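Local coordinates for protein erythropoietin (Homo sapiens, PDB 1EER) that acts as a secreted cytokine hormone that binds and dimerises the erythropoietin receptor, activating JAK2 and driving the proliferation and differentiation of red blood cell precursors, at residues Val41-Lys45 with Leu130-Thr134; Lys45-Trp51 with Lys152-Tyr156; Glu55-Val61 with Glu117-Ser122; Leu109-Ala114 with Tyr156-Ala160. The protein carries 5 engineered substitutions. All coordinates share one frame; numbering follows the deposited sequence.

Interaction 1: residues Val41-Lys45 with Leu130-Thr134; sequences VPDTK and LRTIT
Ile133 lays its terminal CD1 against Asp43, 3.5 Å from Asp43 CB, and the same methyl sits 3.5 Å above one face of the Arg131 guanidinium, offset toward its rim. Its other branch, CG2, meets Val41 CG2 at 3.6 Å, the two side chains crossing at about a right angle. Beside this apolar pair Val41 N donates to Ile133 O (2.9 Å), nearly straight at 172°, where strand 34-41, beside strand 133-137, gives way to the loop leading to helix 48-51. Asp43 CG stands anti to the backbone N (chi1 -177°), which swings the carboxylate out to Arg131. The grip is side-on: Arg131 NE and NH2 both donate to Asp43 OD2, NE at 3.2 Å. OD2 lies in the guanidinium plane but is itself met from above its carboxylate plane, the two planes being 62° apart. On the other oxygen, Asp43 OD1 accepts from Lys45 N at 2.9 Å and closes an Asx turn. Lys45 NZ comes within 3.5 Å of Arg131 NH2 and makes a long salt bridge to Asp43 OD2; its stronger partner is an acidic side chain of another protein's chain, while Arg131 NH1 bonds to backbone of another protein's chain. Asp43 thus both shapes its own turn and probably offsets the two neighbouring positive charges, holding them where a protein partner binds.

Interaction 2: residues Lys45-Trp51 with Lys152-Tyr156; sequences KVNFYAW and KLKLY
The indole of Trp51 carries two aliphatic groups over one face, Val46 CG1 at 3.6 Å above the plane and Leu155 CD1, while the backbone N of Tyr156 lies at its edge. Leu155 CD1 makes a CH-pi contact with the five-membered ring, 4.1 Å from the centroid and 18° off the normal. The Phe48 ring has Val46 CG1 over the centre of one face and meets Leu155 CD1 obliquely through CE1, at 3.5 Å. Val46 and Leu155 also reach each other tip to tip, CG1 to CD1 at 3.6 Å, so one leucine methyl is shared by valine, phenylalanine and tryptophan. This is how the short helix 48-51 of the long crossover between helices 9-25 and 56-82, in a four-helix-bundle cytokine, is laid on helix 138-161; Asn47 caps it, OD1 taking Ala50 N in the carbonyl plane, on a lone pair. Lys152 CB packs against Val46 CG2 and near Trp51 CH2, the latter at 3.7 Å. A bend at chi3 (81°) turns the end of Lys152 toward Lys45 O, which NZ reaches through a water; NZ also forms a salt bridge with Glu62. A second water accepts from Trp51 NE1 at 3.0 Å and lies 3.2 Å from Leu155 O.

Interaction 3: residues Glu55-Val61 with Glu117-Ser122; sequences EVGQQAV and EAISNS. Engineered in segment 117-122: Asn121 (natural residue Pro), Ser122 (natural residue Pro).
Val61 and Ala118 meet where the two backbones come closest, their CA atoms 3.9 Å apart: the methyl CB of Ala118 rests 3.6 Å from Val61 CA and also faces Ala60 O. Glu117 stretches its chain along the start of helix 56-82, with CB against the methyl of Ala60, OE1 lying 3.3 Å from Ala60 CB and OE2 3.5 Å from Gly57 CA. The lack of a side chain at Gly57 lets two side chains come close to its backbone, the Glu117 carboxylate and the amide of Asn121. Asn121 and Ser122, both engineered in place of proline, complete the contact. Asn121 CB packs on Val61 CG2 at 3.5 Å. Asn121 ND2 lies against the Gly57-Gln58 peptide, 3.0 Å from Gln58 N, two donors without a hydrogen bond; the carboxylate of Glu55 approaches from the opposite direction, its plane turned 45° from that of the amide. Ser122 OG comes near Val61 CG1 and has a weak hydrogen bond to Gln65.

Further out, water 3 donates to Gln58 OE1 at 2.6 Å and, weakly, to Asn121 O. Backbone bonds set the positions: Asn121 N donates to Glu117 O (2.9 Å) and Val61 N to Gly57 O. Tyr156 of helix 138-161 touches both Ala60 and Glu117 and joins this contact to that helix. Since small residues bring the backbones together and no direct hydrogen bond links the two segments, the join depends mainly on van der Waals contact, with at most a weak water-mediated link.

Interaction 4: residues Leu109-Ala114 with Tyr156-Ala160; sequences LRALGA and YTGEA
A Schellman motif ends helix 91-111, and the turn it makes packs on helix 138-161. Gly113 takes a positive phi of 97°, which crowds any side chain against the preceding carbonyl and so suits glycine; Ala114 N donates back to Leu109 O and Gly113 N to Arg110 O, at 2.7 Å. Gly113 is also the N-cap of the following helix 114-120, so one glycine ends one helix and starts the next. Leu112 projects from this turn toward helix 138-161. Leu112 CD1 lies 3.5 Å from Tyr156 CE2 and 3.7 Å from Ala160 CB, bridging two residues one helical turn apart, while CD2 adds a looser contact with the same alanine. The phenol of Tyr156 comes from the opposite direction to Leu112. With CG anti to the backbone N (chi1 164°), the ring extends toward the turn and brings OH to 3.5 Å from Ala114 CA; Ala114 CB approaches the ring obliquely, 3.9 Å from CE2. Leu109 CD1 comes to the ring's edge and lies 4.0 Å from Thr157 OG1, a hydroxyl already bonded to Leu153 O of its own helix. Ile6, in the N-terminal loop, touches Leu109, Leu112 and Thr157. The end of helix 91-111 thus meets helix 138-161 across the bundle, with Val63 beside Leu109 and Tyr156, closing one end of the apolar core, as in four-helix-bundle cytokines.

Interactions 1 and 2 share Lys45 and touch where Asp43 O lies 3.3 Å from Lys152 CE, so the segment leaving strand 34-41 runs from the strand pair onto helix 138-161; both also lie within reach of another protein chain. Interactions 2 and 4 share Tyr156, their centres about 14 Å apart. Tyr156 also reaches interaction 3, its CE1 3.8 Å from Ala60 CA, while Trp51 CZ2 of interaction 2 lies 3.8 Å from Gln59 CD. Interactions 3 and 4 are the closest pair, centres about 11 Å apart, whereas interactions 1 and 4 have centres about 21 Å apart and do not touch.

Interaction 1: residues Val41-Lys45 with Leu130-Thr134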
loop_
_atom_site.group_PDB
_atom_site.type_symbol
_atom_site.label_atom_id
_atom_site.label_comp_id
_atom_site.label_asym_id
_atom_site.label_seq_id
_atom_site.Cartn_x
_atom_site.Cartn_y
_atom_site.Cartn_z
ATOM N N VAL A 41 21.556 -5.803 -7.884
ATOM C CA VAL A 41 20.133 -5.793 -7.563
ATOM C C VAL A 41 19.376 -6.615 -8.587
ATOM O O VAL A 41 19.909 -6.937 -9.646
ATOM C CB VAL A 41 19.588 -4.348 -7.563
ATOM C CG1 VAL A 41 20.121 -3.603 -6.350
ATOM C CG2 VAL A 41 20.001 -3.630 -8.841
ATOM N N PRO A 42 18.124 -6.980 -8.293
ATOM C CA PRO A 42 17.447 -7.774 -9.323
ATOM C C PRO A 42 16.904 -6.885 -10.445
ATOM O O PRO A 42 16.955 -5.656 -10.362
ATOM C CB PRO A 42 16.338 -8.493 -8.553
ATOM C CG PRO A 42 16.075 -7.615 -7.351
ATOM C CD PRO A 42 17.271 -6.729 -7.116
ATOM N N ASP A 43 16.413 -7.508 -11.503
ATOM C CA ASP A 43 15.833 -6.754 -12.599
ATOM C C ASP A 43 14.370 -6.658 -12.225
ATOM O O ASP A 43 13.773 -7.661 -11.840
ATOM C CB ASP A 43 15.972 -7.508 -13.921
ATOM C CG ASP A 43 15.432 -6.716 -15.103
ATOM O OD1 ASP A 43 14.695 -5.731 -14.887
ATOM O OD2 ASP A 43 15.749 -7.075 -16.251
ATOM N N THR A 44 13.787 -5.467 -12.318
ATOM C CA THR A 44 12.383 -5.322 -11.953
ATOM C C THR A 44 11.420 -5.146 -13.126
ATOM O O THR A 44 10.201 -5.118 -12.933
ATOM C CB THR A 44 12.177 -4.152 -10.970
ATOM O OG1 THR A 44 12.319 -2.909 -11.664
ATOM C CG2 THR A 44 13.195 -4.225 -9.844
ATOM N N LYS A 45 11.945 -5.046 -14.340
ATOM C CA LYS A 45 11.056 -4.857 -15.476
ATOM C C LYS A 45 10.185 -6.069 -15.762
ATOM O O LYS A 45 10.591 -7.219 -15.580
ATOM C CB LYS A 45 11.848 -4.476 -16.729
ATOM C CG LYS A 45 12.682 -5.593 -17.345
ATOM C CD LYS A 45 13.553 -5.086 -18.515
ATOM C CE LYS A 45 14.242 -6.399 -18.902
ATOM N NZ LYS A 45 15.194 -6.378 -20.011
ATOM N N LEU A 130 23.445 -13.578 -17.494
ATOM C CA LEU A 130 23.408 -12.660 -18.623
ATOM C C LEU A 130 22.480 -11.483 -18.313
ATOM O O LEU A 130 21.351 -11.416 -18.809
ATOM C CB LEU A 130 22.928 -13.390 -19.877
ATOM C CG LEU A 130 23.611 -14.728 -20.172
ATOM C CD1 LEU A 130 22.731 -15.564 -21.096
ATOM C CD2 LEU A 130 24.980 -14.482 -20.790
ATOM N N ARG A 131 22.967 -10.564 -17.481
ATOM C CA ARG A 131 22.207 -9.386 -17.086
ATOM C C ARG A 131 23.040 -8.533 -16.129
ATOM O O ARG A 131 23.765 -7.635 -16.554
ATOM C CB ARG A 131 20.895 -9.802 -16.399
ATOM C CG ARG A 131 19.631 -9.129 -16.943
ATOM C CD ARG A 131 19.913 -7.726 -17.473
ATOM N NE ARG A 131 18.729 -6.872 -17.445
ATOM C CZ ARG A 131 18.688 -5.633 -17.927
ATOM N NH1 ARG A 131 19.772 -5.100 -18.479
ATOM N NH2 ARG A 131 17.564 -4.928 -17.857
ATOM N N THR A 132 22.929 -8.832 -14.838
ATOM C CA THR A 132 23.647 -8.121 -13.777
ATOM C C THR A 132 23.428 -6.609 -13.737
ATOM O O THR A 132 24.144 -5.826 -14.373
ATOM C CB THR A 132 25.162 -8.419 -13.827
ATOM O OG1 THR A 132 25.396 -9.734 -13.304
ATOM C CG2 THR A 132 25.939 -7.416 -12.985
ATOM N N ILE A 133 22.417 -6.221 -12.970
ATOM C CA ILE A 133 22.058 -4.828 -12.783
ATOM C C ILE A 133 22.599 -4.443 -11.415
ATOM O O ILE A 133 22.648 -5.273 -10.507
ATOM C CB ILE A 133 20.517 -4.648 -12.784
ATOM C CG1 ILE A 133 19.951 -5.032 -14.146
ATOM C CG2 ILE A 133 20.149 -3.214 -12.445
ATOM C CD1 ILE A 133 18.455 -5.002 -14.203
ATOM N N THR A 134 23.009 -3.192 -11.265
ATOM C CA THR A 134 23.527 -2.743 -9.986
ATOM C C THR A 134 23.093 -1.321 -9.695
ATOM O O THR A 134 22.538 -0.632 -10.552
ATOM C CB THR A 134 25.075 -2.782 -9.940
ATOM O OG1 THR A 134 25.598 -1.801 -10.839
ATOM C CG2 THR A 134 25.600 -4.155 -10.322
#

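Interaction 2: residues Lys45-Trp51 with Lys152-Tyr156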
loop_
_atom_site.group_PDB
_atom_site.type_symbol
_atom_site.label_atom_id
_atom_site.label_comp_id
_atom_site.label_asym_id
_atom_site.label_seq_id
_atom_site.Cartn_x
_atom_site.Cartn_y
_atom_site.Cartn_z
ATOM N N LYS A 45 11.945 -5.046 -14.340
ATOM C CA LYS A 45 11.056 -4.857 -15.476
ATOM C C LYS A 45 10.185 -6.069 -15.762
ATOM O O LYS A 45 10.591 -7.219 -15.580
ATOM C CB LYS A 45 11.848 -4.476 -16.729
ATOM C CG LYS A 45 12.682 -5.593 -17.345
ATOM C CD LYS A 45 13.553 -5.086 -18.515
ATOM C CE LYS A 45 14.242 -6.399 -18.902
ATOM N NZ LYS A 45 15.194 -6.378 -20.011
ATOM N N VAL A 46 8.960 -5.797 -16.185
ATOM C CA VAL A 46 8.022 -6.854 -16.533
ATOM C C VAL A 46 7.431 -6.551 -17.909
ATOM O O VAL A 46 6.813 -5.503 -18.117
ATOM C CB VAL A 46 6.863 -6.970 -15.492
ATOM C CG1 VAL A 46 5.726 -7.811 -16.064
ATOM C CG2 VAL A 46 7.374 -7.598 -14.202
ATOM N N ASN A 47 7.655 -7.452 -18.858
ATOM C CA ASN A 47 7.097 -7.288 -20.193
ATOM C C ASN A 47 5.800 -8.087 -20.102
ATOM O O ASN A 47 5.819 -9.322 -20.100
ATOM C CB ASN A 47 8.047 -7.878 -21.240
ATOM C CG ASN A 47 7.595 -7.604 -22.663
ATOM O OD1 ASN A 47 6.853 -8.392 -23.248
ATOM N ND2 ASN A 47 8.043 -6.487 -23.225
ATOM N N PHE A 48 4.680 -7.375 -19.991
ATOM C CA PHE A 48 3.376 -8.012 -19.847
ATOM C C PHE A 48 3.045 -8.988 -20.957
ATOM O O PHE A 48 2.347 -9.981 -20.722
ATOM C CB PHE A 48 2.278 -6.955 -19.721
ATOM C CG PHE A 48 2.072 -6.479 -18.318
ATOM C CD1 PHE A 48 1.443 -7.296 -17.381
ATOM C CD2 PHE A 48 2.546 -5.236 -17.917
ATOM C CE1 PHE A 48 1.293 -6.880 -16.059
ATOM C CE2 PHE A 48 2.402 -4.807 -16.596
ATOM C CZ PHE A 48 1.775 -5.630 -15.663
ATOM N N TYR A 49 3.547 -8.718 -22.162
ATOM C CA TYR A 49 3.310 -9.616 -23.283
ATOM C C TYR A 49 4.023 -10.948 -23.019
ATOM O O TYR A 49 3.425 -12.022 -23.134
ATOM C CB TYR A 49 3.823 -9.003 -24.594
ATOM C CG TYR A 49 3.669 -9.948 -25.761
ATOM C CD1 TYR A 49 2.411 -10.230 -26.283
ATOM C CD2 TYR A 49 4.765 -10.625 -26.291
ATOM C CE1 TYR A 49 2.236 -11.170 -27.297
ATOM C CE2 TYR A 49 4.603 -11.571 -27.311
ATOM C CZ TYR A 49 3.328 -11.840 -27.806
ATOM O OH TYR A 49 3.134 -12.795 -28.784
ATOM N N ALA A 50 5.302 -10.877 -22.664
ATOM C CA ALA A 50 6.066 -12.084 -22.381
ATOM C C ALA A 50 5.663 -12.705 -21.040
ATOM O O ALA A 50 5.576 -13.927 -20.910
ATOM C CB ALA A 50 7.542 -11.763 -22.376
ATOM N N TRP A 51 5.411 -11.851 -20.051
ATOM C CA TRP A 51 5.036 -12.295 -18.716
ATOM C C TRP A 51 3.827 -13.238 -18.682
ATOM O O TRP A 51 3.882 -14.306 -18.068
ATOM C CB TRP A 51 4.786 -11.075 -17.816
ATOM C CG TRP A 51 4.293 -11.413 -16.427
ATOM C CD1 TRP A 51 2.990 -11.494 -16.023
ATOM C CD2 TRP A 51 5.093 -11.697 -15.259
ATOM N NE1 TRP A 51 2.925 -11.807 -14.684
ATOM C CE2 TRP A 51 4.196 -11.938 -14.186
ATOM C CE3 TRP A 51 6.475 -11.771 -15.015
ATOM C CZ2 TRP A 51 4.637 -12.250 -12.879
ATOM C CZ3 TRP A 51 6.918 -12.082 -13.708
ATOM C CH2 TRP A 51 5.993 -12.317 -12.662
ATOM N N LYS A 152 6.504 -7.387 -10.395
ATOM C CA LYS A 152 6.392 -8.828 -10.534
ATOM C C LYS A 152 6.001 -9.533 -9.240
ATOM O O LYS A 152 5.344 -10.572 -9.279
ATOM C CB LYS A 152 7.689 -9.414 -11.101
ATOM C CG LYS A 152 8.876 -9.356 -10.177
ATOM C CD LYS A 152 10.082 -9.985 -10.838
ATOM C CE LYS A 152 10.751 -9.005 -11.791
ATOM N NZ LYS A 152 11.334 -9.685 -12.979
ATOM N N LEU A 153 6.393 -8.985 -8.094
ATOM C CA LEU A 153 6.006 -9.616 -6.834
ATOM C C LEU A 153 4.484 -9.563 -6.729
ATOM O O LEU A 153 3.822 -10.590 -6.543
ATOM C CB LEU A 153 6.628 -8.896 -5.637
ATOM C CG LEU A 153 6.499 -9.705 -4.341
ATOM C CD1 LEU A 153 7.729 -9.493 -3.488
ATOM C CD2 LEU A 153 5.249 -9.290 -3.591
ATOM N N LYS A 154 3.932 -8.364 -6.866
ATOM C CA LYS A 154 2.487 -8.195 -6.800
ATOM C C LYS A 154 1.826 -9.053 -7.866
ATOM O O LYS A 154 0.851 -9.752 -7.584
ATOM C CB LYS A 154 2.102 -6.721 -6.996
ATOM C CG LYS A 154 0.605 -6.456 -6.938
ATOM C CD LYS A 154 -0.067 -7.142 -5.741
ATOM C CE LYS A 154 -1.262 -6.334 -5.216
ATOM N NZ LYS A 154 -2.307 -7.173 -4.563
ATOM N N LEU A 155 2.366 -9.010 -9.085
ATOM C CA LEU A 155 1.818 -9.789 -10.194
ATOM C C LEU A 155 1.801 -11.280 -9.889
ATOM O O LEU A 155 0.785 -11.951 -10.083
ATOM C CB LEU A 155 2.617 -9.540 -11.477
ATOM C CG LEU A 155 2.368 -8.199 -12.182
ATOM C CD1 LEU A 155 3.252 -8.113 -13.422
ATOM C CD2 LEU A 155 0.896 -8.048 -12.553
ATOM N N TYR A 156 2.928 -11.801 -9.420
ATOM C CA TYR A 156 3.008 -13.212 -9.087
ATOM C C TYR A 156 1.989 -13.549 -7.982
ATOM O O TYR A 156 1.208 -14.500 -8.104
ATOM C CB TYR A 156 4.422 -13.564 -8.619
ATOM C CG TYR A 156 4.472 -14.891 -7.910
ATOM C CD1 TYR A 156 4.231 -16.073 -8.607
ATOM C CD2 TYR A 156 4.675 -14.968 -6.533
ATOM C CE1 TYR A 156 4.181 -17.296 -7.959
ATOM C CE2 TYR A 156 4.626 -16.192 -5.876
ATOM C CZ TYR A 156 4.375 -17.350 -6.599
ATOM O OH TYR A 156 4.296 -18.571 -5.977
HETATM O O HOH W 1 9.539 -9.964 -15.654
HETATM O O HOH W 2 0.529 -12.917 -13.174
#

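Interaction 3: residues Glu55-Val61 with Glu117-Ser122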
loop_
_atom_site.group_PDB
_atom_site.type_symbol
_atom_site.label_atom_id
_atom_site.label_comp_id
_atom_site.label_asym_id
_atom_site.label_seq_id
_atom_site.Cartn_x
_atom_site.Cartn_y
_atom_site.Cartn_z
ATOM N N GLU A 55 5.525 -19.985 -18.722
ATOM C CA GLU A 55 5.040 -20.972 -17.765
ATOM C C GLU A 55 4.868 -20.226 -16.444
ATOM O O GLU A 55 5.773 -19.513 -16.015
ATOM C CB GLU A 55 6.067 -22.097 -17.607
ATOM C CG GLU A 55 5.488 -23.419 -17.117
ATOM C CD GLU A 55 6.556 -24.367 -16.609
ATOM O OE1 GLU A 55 7.748 -24.141 -16.920
ATOM O OE2 GLU A 55 6.207 -25.338 -15.904
ATOM N N VAL A 56 3.709 -20.376 -15.808
ATOM C CA VAL A 56 3.434 -19.677 -14.556
ATOM C C VAL A 56 4.479 -19.963 -13.488
ATOM O O VAL A 56 4.850 -19.081 -12.716
ATOM C CB VAL A 56 2.041 -20.044 -14.011
ATOM C CG1 VAL A 56 1.707 -19.165 -12.817
ATOM C CG2 VAL A 56 0.992 -19.871 -15.104
ATOM N N GLY A 57 4.955 -21.200 -13.455
ATOM C CA GLY A 57 5.966 -21.573 -12.482
ATOM C C GLY A 57 7.191 -20.686 -12.550
ATOM O O GLY A 57 7.860 -20.472 -11.540
ATOM N N GLN A 58 7.488 -20.176 -13.745
ATOM C CA GLN A 58 8.631 -19.291 -13.951
ATOM C C GLN A 58 8.413 -17.949 -13.243
ATOM O O GLN A 58 9.373 -17.242 -12.916
ATOM C CB GLN A 58 8.868 -19.067 -15.454
ATOM C CG GLN A 58 10.028 -18.117 -15.784
ATOM C CD GLN A 58 11.360 -18.560 -15.189
ATOM O OE1 GLN A 58 11.590 -19.755 -14.956
ATOM N NE2 GLN A 58 12.245 -17.596 -14.937
ATOM N N GLN A 59 7.155 -17.584 -13.013
ATOM C CA GLN A 59 6.891 -16.340 -12.303
ATOM C C GLN A 59 7.479 -16.544 -10.894
ATOM O O GLN A 59 8.152 -15.669 -10.350
ATOM C CB GLN A 59 5.384 -16.081 -12.223
ATOM C CG GLN A 59 4.671 -16.023 -13.570
ATOM C CD GLN A 59 3.191 -15.686 -13.431
ATOM O OE1 GLN A 59 2.684 -15.510 -12.323
ATOM N NE2 GLN A 59 2.491 -15.598 -14.558
ATOM N N ALA A 60 7.226 -17.722 -10.325
ATOM C CA ALA A 60 7.730 -18.084 -9.006
ATOM C C ALA A 60 9.254 -17.957 -8.970
ATOM O O ALA A 60 9.813 -17.318 -8.077
ATOM C CB ALA A 60 7.315 -19.511 -8.671
ATOM N N VAL A 61 9.922 -18.564 -9.947
ATOM C CA VAL A 61 11.381 -18.511 -10.036
ATOM C C VAL A 61 11.880 -17.071 -9.984
ATOM O O VAL A 61 12.708 -16.708 -9.142
ATOM C CB VAL A 61 11.890 -19.154 -11.354
ATOM C CG1 VAL A 61 13.415 -19.034 -11.446
ATOM C CG2 VAL A 61 11.461 -20.611 -11.420
ATOM N N GLU A 117 8.234 -23.947 -5.677
ATOM C CA GLU A 117 8.067 -23.878 -7.127
ATOM C C GLU A 117 9.324 -23.350 -7.805
ATOM O O GLU A 117 9.758 -23.879 -8.828
ATOM C CB GLU A 117 6.879 -22.973 -7.472
ATOM C CG GLU A 117 5.838 -23.610 -8.401
ATOM C CD GLU A 117 4.795 -22.613 -8.920
ATOM O OE1 GLU A 117 4.679 -21.491 -8.376
ATOM O OE2 GLU A 117 4.086 -22.959 -9.884
ATOM N N ALA A 118 9.908 -22.303 -7.235
ATOM C CA ALA A 118 11.113 -21.713 -7.792
ATOM C C ALA A 118 12.287 -22.693 -7.853
ATOM O O ALA A 118 13.038 -22.692 -8.826
ATOM C CB ALA A 118 11.501 -20.477 -6.990
ATOM N N ILE A 119 12.448 -23.534 -6.830
ATOM C CA ILE A 119 13.560 -24.489 -6.806
ATOM C C ILE A 119 13.406 -25.630 -7.816
ATOM O O ILE A 119 14.393 -26.099 -8.385
ATOM C CB ILE A 119 13.764 -25.124 -5.387
ATOM C CG1 ILE A 119 14.364 -24.101 -4.416
ATOM C CG2 ILE A 119 14.719 -26.304 -5.480
ATOM C CD1 ILE A 119 14.840 -24.704 -3.094
ATOM N N SER A 120 12.174 -26.080 -8.029
ATOM C CA SER A 120 11.909 -27.167 -8.962
ATOM C C SER A 120 11.917 -26.681 -10.409
ATOM O O SER A 120 12.532 -27.296 -11.276
ATOM C CB SER A 120 10.562 -27.806 -8.633
ATOM O OG SER A 120 10.605 -28.422 -7.357
ATOM N N ASN A 121 11.229 -25.572 -10.666
ATOM C CA ASN A 121 11.159 -24.998 -12.007
ATOM C C ASN A 121 12.554 -24.547 -12.429
ATOM O O ASN A 121 12.795 -24.237 -13.598
ATOM C CB ASN A 121 10.206 -23.795 -12.017
ATOM C CG ASN A 121 9.024 -23.982 -12.961
ATOM O OD1 ASN A 121 8.402 -25.044 -13.005
ATOM N ND2 ASN A 121 8.710 -22.940 -13.722
ATOM N N SER A 122 13.470 -24.527 -11.464
ATOM C CA SER A 122 14.845 -24.103 -11.697
ATOM C C SER A 122 15.850 -25.203 -11.402
ATOM O O SER A 122 17.007 -24.907 -11.112
ATOM C CB SER A 122 15.176 -22.899 -10.809
ATOM O OG SER A 122 14.974 -21.674 -11.493
HETATM O O HOH W 3 10.747 -22.174 -15.277
#

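Interaction 4: residues Leu109-Ala114 with Tyr156-Ala160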
loop_
_atom_site.group_PDB
_atom_site.type_symbol
_atom_site.label_atom_id
_atom_site.label_comp_id
_atom_site.label_asym_id
_atom_site.label_seq_id
_atom_site.Cartn_x
_atom_site.Cartn_y
_atom_site.Cartn_z
ATOM N N LEU A 109 5.947 -15.308 1.110
ATOM C CA LEU A 109 6.032 -15.919 -0.217
ATOM C C LEU A 109 6.179 -17.430 -0.176
ATOM O O LEU A 109 5.544 -18.154 -0.946
ATOM C CB LEU A 109 7.221 -15.348 -0.983
ATOM C CG LEU A 109 6.916 -14.666 -2.303
ATOM C CD1 LEU A 109 5.586 -13.933 -2.210
ATOM C CD2 LEU A 109 8.041 -13.705 -2.622
ATOM N N ARG A 110 7.046 -17.898 0.715
ATOM C CA ARG A 110 7.301 -19.320 0.857
ATOM C C ARG A 110 6.012 -20.054 1.158
ATOM O O ARG A 110 5.729 -21.087 0.572
ATOM C CB ARG A 110 8.306 -19.558 1.984
ATOM C CG ARG A 110 8.395 -20.998 2.437
ATOM C CD ARG A 110 9.451 -21.151 3.510
ATOM N NE ARG A 110 10.648 -20.387 3.185
ATOM C CZ ARG A 110 11.364 -19.717 4.075
ATOM N NH1 ARG A 110 10.998 -19.719 5.349
ATOM N NH2 ARG A 110 12.439 -19.043 3.694
ATOM N N ALA A 111 5.236 -19.517 2.085
ATOM C CA ALA A 111 3.974 -20.135 2.463
ATOM C C ALA A 111 3.100 -20.216 1.232
ATOM O O ALA A 111 2.262 -21.102 1.119
ATOM C CB ALA A 111 3.292 -19.314 3.538
ATOM N N LEU A 112 3.311 -19.283 0.310
ATOM C CA LEU A 112 2.560 -19.237 -0.936
ATOM C C LEU A 112 3.044 -20.329 -1.895
ATOM O O LEU A 112 2.401 -20.613 -2.906
ATOM C CB LEU A 112 2.725 -17.859 -1.588
ATOM C CG LEU A 112 1.541 -17.150 -2.261
ATOM C CD1 LEU A 112 2.065 -16.402 -3.459
ATOM C CD2 LEU A 112 0.453 -18.134 -2.678
ATOM N N GLY A 113 4.183 -20.935 -1.580
ATOM C CA GLY A 113 4.713 -21.997 -2.417
ATOM C C GLY A 113 5.764 -21.526 -3.392
ATOM O O GLY A 113 6.252 -22.313 -4.205
ATOM N N ALA A 114 6.116 -20.244 -3.290
ATOM C CA ALA A 114 7.107 -19.606 -4.158
ATOM C C ALA A 114 8.487 -20.253 -4.129
ATOM O O ALA A 114 9.089 -20.484 -5.183
ATOM C CB ALA A 114 7.231 -18.132 -3.801
ATOM N N TYR A 156 2.928 -11.801 -9.420
ATOM C CA TYR A 156 3.008 -13.212 -9.087
ATOM C C TYR A 156 1.989 -13.549 -7.982
ATOM O O TYR A 156 1.208 -14.500 -8.104
ATOM C CB TYR A 156 4.422 -13.564 -8.619
ATOM C CG TYR A 156 4.472 -14.891 -7.910
ATOM C CD1 TYR A 156 4.231 -16.073 -8.607
ATOM C CD2 TYR A 156 4.675 -14.968 -6.533
ATOM C CE1 TYR A 156 4.181 -17.296 -7.959
ATOM C CE2 TYR A 156 4.626 -16.192 -5.876
ATOM C CZ TYR A 156 4.375 -17.350 -6.599
ATOM O OH TYR A 156 4.296 -18.571 -5.977
ATOM N N THR A 157 1.998 -12.760 -6.908
ATOM C CA THR A 157 1.089 -12.984 -5.786
ATOM C C THR A 157 -0.387 -12.961 -6.195
ATOM O O THR A 157 -1.184 -13.749 -5.695
ATOM C CB THR A 157 1.303 -11.935 -4.686
ATOM O OG1 THR A 157 2.576 -12.142 -4.059
ATOM C CG2 THR A 157 0.219 -12.049 -3.644
ATOM N N GLY A 158 -0.746 -12.056 -7.101
ATOM C CA GLY A 158 -2.121 -11.964 -7.553
ATOM C C GLY A 158 -2.607 -13.237 -8.216
ATOM O O GLY A 158 -3.690 -13.733 -7.910
ATOM N N GLU A 159 -1.807 -13.780 -9.125
ATOM C CA GLU A 159 -2.195 -14.996 -9.822
ATOM C C GLU A 159 -2.180 -16.234 -8.935
ATOM O O GLU A 159 -3.095 -17.056 -8.991
ATOM C CB GLU A 159 -1.276 -15.231 -11.018
ATOM C CG GLU A 159 -1.476 -16.580 -11.692
ATOM C CD GLU A 159 -1.748 -16.461 -13.183
ATOM O OE1 GLU A 159 -1.113 -15.608 -13.845
ATOM O OE2 GLU A 159 -2.595 -17.226 -13.694
ATOM N N ALA A 160 -1.138 -16.363 -8.118
ATOM C CA ALA A 160 -0.973 -17.526 -7.256
ATOM C C ALA A 160 -2.071 -17.682 -6.210
ATOM O O ALA A 160 -2.413 -18.791 -5.815
ATOM C CB ALA A 160 0.404 -17.476 -6.584
#